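Local coordinates for agglutinin alpha chain (PDB 4R6R), which binds galactose as a plant lectin, recognising the T-antigen disaccharide Gal-beta1,3-GalNAc and human IgA1, at residues G1-G7 with G115-G121; E22-G26 with Y122-Y126. All blocks are in the same frame, centred on the assembly; numbering follows the deposited sequence.

Contact 1: G1-G7 with G115-G121; sequences GKAFDDG and GFKGSIG. With 147 (4-nitrophenyl beta-D-galactopyranoside), chain I; EDO (1,2-ethanediol), chain N.
The ring of F4 lies flat over the backbone of 115-121: G118 CA is 4.0 Å from the centroid of the F4 ring in a CH-pi contact, and G118 N stands over the middle of the same face. Glycine suits this place because it has no side chain to hold the ring off the peptide. F4 reaches across because its CG sits between its own backbone N and carbonyl carbon (chi1 72°), which brings CE1 within 4.0 Å of I120 CG1. F4 and G118 also form a hydrogen-bonded antiparallel pair, with F4 N to G118 O at 2.8 Å, and K2 and I120 pair in the same way. Beyond them D6 N gives a last bond to F116 O at 2.9 Å.

These pairings make 2-5 the edge strand, within this chain, of one of the three sheets of the type I beta-prism fold. F4 and I120 share the face that meets strand 25-34, where both touch F28, and H44 stacks on the F4 ring. On the other face D5 and K117 run side by side, the aliphatic K117 CB 3.5 Å from D5 OD1. Their charged ends part company: D5 bonds to Y130 OH, while the lysine, bent at its far end, makes a salt bridge to E109 of the second subunit. The carboxylate of D6 is fixed at both oxygens, by H44 and Y32.

Toward the ligand, S119 OG packs 3.3 Å from G1 C and hydrogen-bonds D125, a pocket residue. G1 N, the chain's amino terminus, donates to the galactoside at O3 (2.8 Å) and O4 (2.9 Å), a use of the terminus consistent with the proteolytic processing of this lectin.

Contact 2: E22-G26 with Y122-Y126; sequences ETAIG and YWLDY. With 147 (4-nitrophenyl beta-D-galactopyranoside), chain I.
I25 O is gripped at the close-packed end of this contact: L124 N donates to it over 2.9 Å in a nearly straight bond (166°), and the same I25 O lies at the edge of the W123 indole, in its plane, only 3.2 Å from W123 CB. Small and branched apolar groups fill in around it. A24 CB rests 3.8 Å from W123 CG, alanine's single methyl lying close beside the indole, and I25 and L124 run side by side, with I25 CG2 3.9 Å from L124 CD2.

The T23 end is looser. T23 OG1 and W123 NE1 are 3.5 Å apart without a direct bond, and a water joins them, accepting from W123 NE1 at 2.9 Å; threonine's short hydroxyl suits such a bridge. Chi1 of -54° sets CG of W123 anti to the carbonyl carbon, and chi2 of -76° turns the indole so that NE1 faces T23 and CE3 faces C6 of the galactoside, while the backbone N donates to the sugar's O6 at 2.8 Å. D125, facing away from 22-26, accepts a bond from that O6 as well.

Strands 25-34 and 124-132 belong to different sheets of the prism. Strand 78-88 of the third sheet joins them, V81 bonding through its backbone to both I25 and L124; V80 of the same strand and V75 of its neighbour 65-75 pack against both A24 and W123.

Contacts 1 and 2 lie about 13 Å apart between centres and meet where strand 110-120 turns through the pocket into strand 124-132. D125 and Y126 both face S119 in a classic beta bulge, with probable hydrogen bonds from D125 N to S119 O (2.8 Å) and from S119 N to Y126 O (3.1 Å). At the same junction G1 CA packs 3.4 Å from D125 OD2, so the amino terminus and the carboxylate stand together beside the galactoside. Contact 1 supplies the terminal amino group, contact 2 the carboxylate and the backbone N-H groups of Y122 and W123; Y122 N reaches the ring oxygen O5.

Contact 1: G1-G7 with G115-G121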
loop_
_atom_site.group_PDB
_atom_site.type_symbol
_atom_site.label_atom_id
_atom_site.label_comp_id
_atom_site.label_asym_id
_atom_site.label_seq_id
_atom_site.Cartn_x
_atom_site.Cartn_y
_atom_site.Cartn_z
ATOM N N GLY A 1 -14.489 18.130 22.609
ATOM C CA GLY A 1 -13.056 17.957 23.021
ATOM C C GLY A 1 -12.177 18.562 21.960
ATOM O O GLY A 1 -12.700 19.051 20.931
ATOM N N LYS A 2 -10.876 18.621 22.229
ATOM C CA LYS A 2 -9.911 19.164 21.274
ATOM C C LYS A 2 -9.417 18.030 20.333
ATOM O O LYS A 2 -8.810 17.044 20.788
ATOM C CB LYS A 2 -8.730 19.812 21.988
ATOM C CG LYS A 2 -7.651 20.371 21.073
ATOM C CD LYS A 2 -6.517 21.031 21.839
ATOM C CE LYS A 2 -5.633 21.832 20.893
ATOM N NZ LYS A 2 -4.293 22.210 21.466
ATOM N N ALA A 3 -9.604 18.250 19.040
ATOM C CA ALA A 3 -9.207 17.229 18.066
ATOM C C ALA A 3 -7.707 17.217 17.927
ATOM O O ALA A 3 -7.018 18.206 18.087
ATOM C CB ALA A 3 -9.848 17.453 16.684
ATOM N N PHE A 4 -7.178 16.043 17.604
ATOM C CA PHE A 4 -5.763 15.900 17.307
ATOM C C PHE A 4 -5.633 14.864 16.196
ATOM O O PHE A 4 -6.517 14.039 15.960
ATOM C CB PHE A 4 -4.939 15.451 18.494
ATOM C CG PHE A 4 -5.142 14.001 18.885
ATOM C CD1 PHE A 4 -6.057 13.654 19.871
ATOM C CD2 PHE A 4 -4.313 12.956 18.355
ATOM C CE1 PHE A 4 -6.252 12.342 20.290
ATOM C CE2 PHE A 4 -4.495 11.640 18.797
ATOM C CZ PHE A 4 -5.426 11.313 19.758
ATOM N N ASP A 5 -4.546 15.014 15.457
ATOM C CA ASP A 5 -4.255 14.060 14.347
ATOM C C ASP A 5 -2.770 14.028 14.167
ATOM O O ASP A 5 -2.171 15.008 13.662
ATOM C CB ASP A 5 -4.957 14.553 13.085
ATOM C CG ASP A 5 -4.792 13.612 11.890
ATOM O OD1 ASP A 5 -4.064 12.623 11.992
ATOM O OD2 ASP A 5 -5.443 13.842 10.833
ATOM N N ASP A 6 -2.123 12.961 14.650
ATOM C CA ASP A 6 -0.674 12.899 14.581
ATOM C C ASP A 6 -0.152 12.691 13.174
ATOM O O ASP A 6 0.937 13.214 12.895
ATOM C CB ASP A 6 -0.081 11.812 15.461
ATOM C CG ASP A 6 -0.202 12.108 16.932
ATOM O OD1 ASP A 6 -0.362 13.317 17.371
ATOM O OD2 ASP A 6 -0.118 11.186 17.716
ATOM N N GLY A 7 -0.962 12.078 12.331
ATOM C CA GLY A 7 -0.579 11.678 10.960
ATOM C C GLY A 7 -0.047 10.279 10.977
ATOM O O GLY A 7 -0.159 9.554 11.951
ATOM N N GLY A 115 -0.152 5.475 13.237
ATOM C CA GLY A 115 -0.602 6.810 13.536
ATOM C C GLY A 115 -1.883 6.746 14.293
ATOM O O GLY A 115 -2.655 5.782 14.191
ATOM N N PHE A 116 -2.116 7.801 15.080
ATOM C CA PHE A 116 -3.371 7.988 15.843
ATOM C C PHE A 116 -3.941 9.369 15.566
ATOM O O PHE A 116 -3.200 10.330 15.371
ATOM C CB PHE A 116 -3.144 7.844 17.347
ATOM C CG PHE A 116 -2.817 6.462 17.805
ATOM C CD1 PHE A 116 -1.478 6.005 17.843
ATOM C CD2 PHE A 116 -3.799 5.585 18.230
ATOM C CE1 PHE A 116 -1.104 4.705 18.260
ATOM C CE2 PHE A 116 -3.423 4.280 18.681
ATOM C CZ PHE A 116 -2.095 3.813 18.701
ATOM N N LYS A 117 -5.260 9.451 15.606
ATOM C CA LYS A 117 -5.945 10.739 15.595
ATOM C C LYS A 117 -7.148 10.536 16.517
ATOM O O LYS A 117 -7.562 9.394 16.822
ATOM C CB LYS A 117 -6.388 11.193 14.187
ATOM C CG LYS A 117 -7.222 10.110 13.465
ATOM C CD LYS A 117 -7.546 10.405 11.995
ATOM C CE LYS A 117 -8.420 11.629 11.910
ATOM N NZ LYS A 117 -9.807 11.326 12.370
ATOM N N GLY A 118 -7.752 11.654 16.939
ATOM C CA GLY A 118 -8.866 11.518 17.861
ATOM C C GLY A 118 -9.264 12.852 18.429
ATOM O O GLY A 118 -9.026 13.895 17.838
ATOM N N SER A 119 -9.849 12.809 19.630
ATOM C CA SER A 119 -10.242 14.059 20.300
ATOM C C SER A 119 -10.233 13.783 21.805
ATOM O O SER A 119 -10.624 12.697 22.216
ATOM C CB SER A 119 -11.685 14.389 19.878
ATOM O OG SER A 119 -12.136 15.550 20.562
ATOM N N ILE A 120 -9.710 14.764 22.585
ATOM C CA ILE A 120 -9.689 14.638 24.044
ATOM C C ILE A 120 -10.283 15.934 24.609
ATOM O O ILE A 120 -9.803 17.023 24.304
ATOM C CB ILE A 120 -8.250 14.442 24.541
ATOM C CG1 ILE A 120 -7.675 13.193 23.892
ATOM C CG2 ILE A 120 -8.187 14.262 26.059
ATOM C CD1 ILE A 120 -6.255 12.897 24.285
ATOM N N GLY A 121 -11.245 15.707 25.487
ATOM C CA GLY A 121 -11.859 16.813 26.271
ATOM C C GLY A 121 -11.461 16.585 27.734
ATOM O O GLY A 121 -10.265 16.540 28.091
HETATM C C1 147 I . -15.953 18.279 27.576
HETATM C C2 147 I . -16.176 18.707 26.098
HETATM O O2 147 I . -16.890 19.969 25.966
HETATM C C3 147 I . -16.930 17.621 25.311
HETATM O O3 147 I . -16.916 17.993 23.916
HETATM C C4 147 I . -16.205 16.218 25.542
HETATM O O4 147 I . -14.940 16.379 24.935
HETATM C C5 147 I . -16.030 15.965 27.112
HETATM C C6 147 I . -15.658 14.517 27.507
HETATM O O6 147 I . -14.261 14.229 27.290
HETATM O O5 147 I . -15.190 16.988 27.710
HETATM O O1 147 I . -15.356 19.415 28.251
HETATM C C1 EDO N . -1.722 18.261 16.659
HETATM O O1 EDO N . -0.754 17.591 17.484
HETATM C C2 EDO N . -2.693 17.224 16.306
HETATM O O2 EDO N . -3.244 17.619 15.101
#

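Contact 2: E22-G26 with Y122-Y126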
loop_
_atom_site.group_PDB
_atom_site.type_symbol
_atom_site.label_atom_id
_atom_site.label_comp_id
_atom_site.label_asym_id
_atom_site.label_seq_id
_atom_site.Cartn_x
_atom_site.Cartn_y
_atom_site.Cartn_z
ATOM N N GLU A 22 -11.463 5.110 37.957
ATOM C CA GLU A 22 -12.876 5.292 38.131
ATOM C C GLU A 22 -13.528 5.961 36.974
ATOM O O GLU A 22 -14.779 5.989 36.930
ATOM C CB GLU A 22 -13.240 6.046 39.416
ATOM C CG GLU A 22 -12.743 5.294 40.669
ATOM C CD GLU A 22 -13.242 5.879 41.969
ATOM O OE1 GLU A 22 -13.958 6.906 41.891
ATOM O OE2 GLU A 22 -12.877 5.366 43.062
ATOM N N THR A 23 -12.752 6.449 35.988
ATOM C CA THR A 23 -13.437 7.159 34.880
ATOM C C THR A 23 -13.050 6.595 33.514
ATOM O O THR A 23 -13.787 5.778 32.976
ATOM C CB THR A 23 -13.210 8.677 34.953
ATOM O OG1 THR A 23 -11.818 8.988 35.053
ATOM C CG2 THR A 23 -13.904 9.259 36.243
ATOM N N ALA A 24 -11.945 7.078 32.971
ATOM C CA ALA A 24 -11.637 6.802 31.563
ATOM C C ALA A 24 -10.166 7.196 31.275
ATOM O O ALA A 24 -9.398 7.608 32.188
ATOM C CB ALA A 24 -12.616 7.601 30.677
ATOM N N ILE A 25 -9.799 7.077 29.982
ATOM C CA ILE A 25 -8.497 7.535 29.524
ATOM C C ILE A 25 -8.468 9.045 29.469
ATOM O O ILE A 25 -9.450 9.711 29.058
ATOM C CB ILE A 25 -8.202 6.942 28.103
ATOM C CG1 ILE A 25 -8.350 5.417 28.133
ATOM C CG2 ILE A 25 -6.887 7.479 27.513
ATOM C CD1 ILE A 25 -7.239 4.761 28.968
ATOM N N GLY A 26 -7.359 9.607 29.886
ATOM C CA GLY A 26 -7.049 11.000 29.874
ATOM C C GLY A 26 -6.077 11.423 28.775
ATOM O O GLY A 26 -6.503 11.573 27.614
ATOM N N TYR A 122 -12.439 16.349 28.639
ATOM C CA TYR A 122 -12.050 15.833 29.984
ATOM C C TYR A 122 -11.381 14.452 29.795
ATOM O O TYR A 122 -10.467 14.062 30.552
ATOM C CB TYR A 122 -13.312 15.699 30.886
ATOM C CG TYR A 122 -13.796 17.024 31.501
ATOM C CD1 TYR A 122 -13.494 18.235 30.938
ATOM C CD2 TYR A 122 -14.454 17.013 32.729
ATOM C CE1 TYR A 122 -13.910 19.440 31.489
ATOM C CE2 TYR A 122 -14.844 18.219 33.323
ATOM C CZ TYR A 122 -14.571 19.401 32.685
ATOM O OH TYR A 122 -14.949 20.610 33.249
ATOM N N TRP A 123 -11.961 13.679 28.872
ATOM C CA TRP A 123 -11.437 12.301 28.591
ATOM C C TRP A 123 -11.218 12.153 27.075
ATOM O O TRP A 123 -11.660 12.969 26.258
ATOM C CB TRP A 123 -12.332 11.170 29.140
ATOM C CG TRP A 123 -12.552 11.430 30.592
ATOM C CD1 TRP A 123 -11.647 11.229 31.634
ATOM C CD2 TRP A 123 -13.718 12.108 31.180
ATOM N NE1 TRP A 123 -12.203 11.712 32.815
ATOM C CE2 TRP A 123 -13.445 12.225 32.590
ATOM C CE3 TRP A 123 -14.902 12.646 30.668
ATOM C CZ2 TRP A 123 -14.351 12.851 33.486
ATOM C CZ3 TRP A 123 -15.826 13.229 31.583
ATOM C CH2 TRP A 123 -15.534 13.328 32.941
ATOM N N LEU A 124 -10.540 11.046 26.705
ATOM C CA LEU A 124 -10.406 10.650 25.306
ATOM C C LEU A 124 -11.831 10.354 24.793
ATOM O O LEU A 124 -12.476 9.412 25.202
ATOM C CB LEU A 124 -9.516 9.404 25.225
ATOM C CG LEU A 124 -9.282 8.842 23.775
ATOM C CD1 LEU A 124 -8.662 9.868 22.852
ATOM C CD2 LEU A 124 -8.420 7.561 23.907
ATOM N N ASP A 125 -12.264 11.171 23.849
ATOM C CA ASP A 125 -13.618 11.042 23.319
ATOM C C ASP A 125 -13.722 9.949 22.289
ATOM O O ASP A 125 -14.663 9.188 22.303
ATOM C CB ASP A 125 -14.064 12.364 22.654
ATOM C CG ASP A 125 -13.991 13.578 23.612
ATOM O OD1 ASP A 125 -14.600 13.436 24.696
ATOM O OD2 ASP A 125 -13.299 14.585 23.294
ATOM N N TYR A 126 -12.716 9.890 21.392
ATOM C CA TYR A 126 -12.777 8.910 20.314
ATOM C C TYR A 126 -11.367 8.916 19.772
ATOM O O TYR A 126 -10.591 9.868 19.968
ATOM C CB TYR A 126 -13.875 9.232 19.221
ATOM C CG TYR A 126 -13.708 10.532 18.543
ATOM C CD1 TYR A 126 -12.743 10.732 17.548
ATOM C CD2 TYR A 126 -14.561 11.625 18.879
ATOM C CE1 TYR A 126 -12.574 11.979 16.953
ATOM C CE2 TYR A 126 -14.406 12.868 18.283
ATOM C CZ TYR A 126 -13.432 13.048 17.323
ATOM O OH TYR A 126 -13.307 14.294 16.738
HETATM C C1 147 I . -15.953 18.279 27.576
HETATM C C2 147 I . -16.176 18.707 26.098
HETATM O O2 147 I . -16.890 19.969 25.966
HETATM C C3 147 I . -16.930 17.621 25.311
HETATM O O3 147 I . -16.916 17.993 23.916
HETATM C C4 147 I . -16.205 16.218 25.542
HETATM O O4 147 I . -14.940 16.379 24.935
HETATM C C5 147 I . -16.030 15.965 27.112
HETATM C C6 147 I . -15.658 14.517 27.507
HETATM O O6 147 I . -14.261 14.229 27.290
HETATM O O5 147 I . -15.190 16.988 27.710
HETATM O O1 147 I . -15.356 19.415 28.251
HETATM O O HOH W 1 -11.299 11.569 35.606
#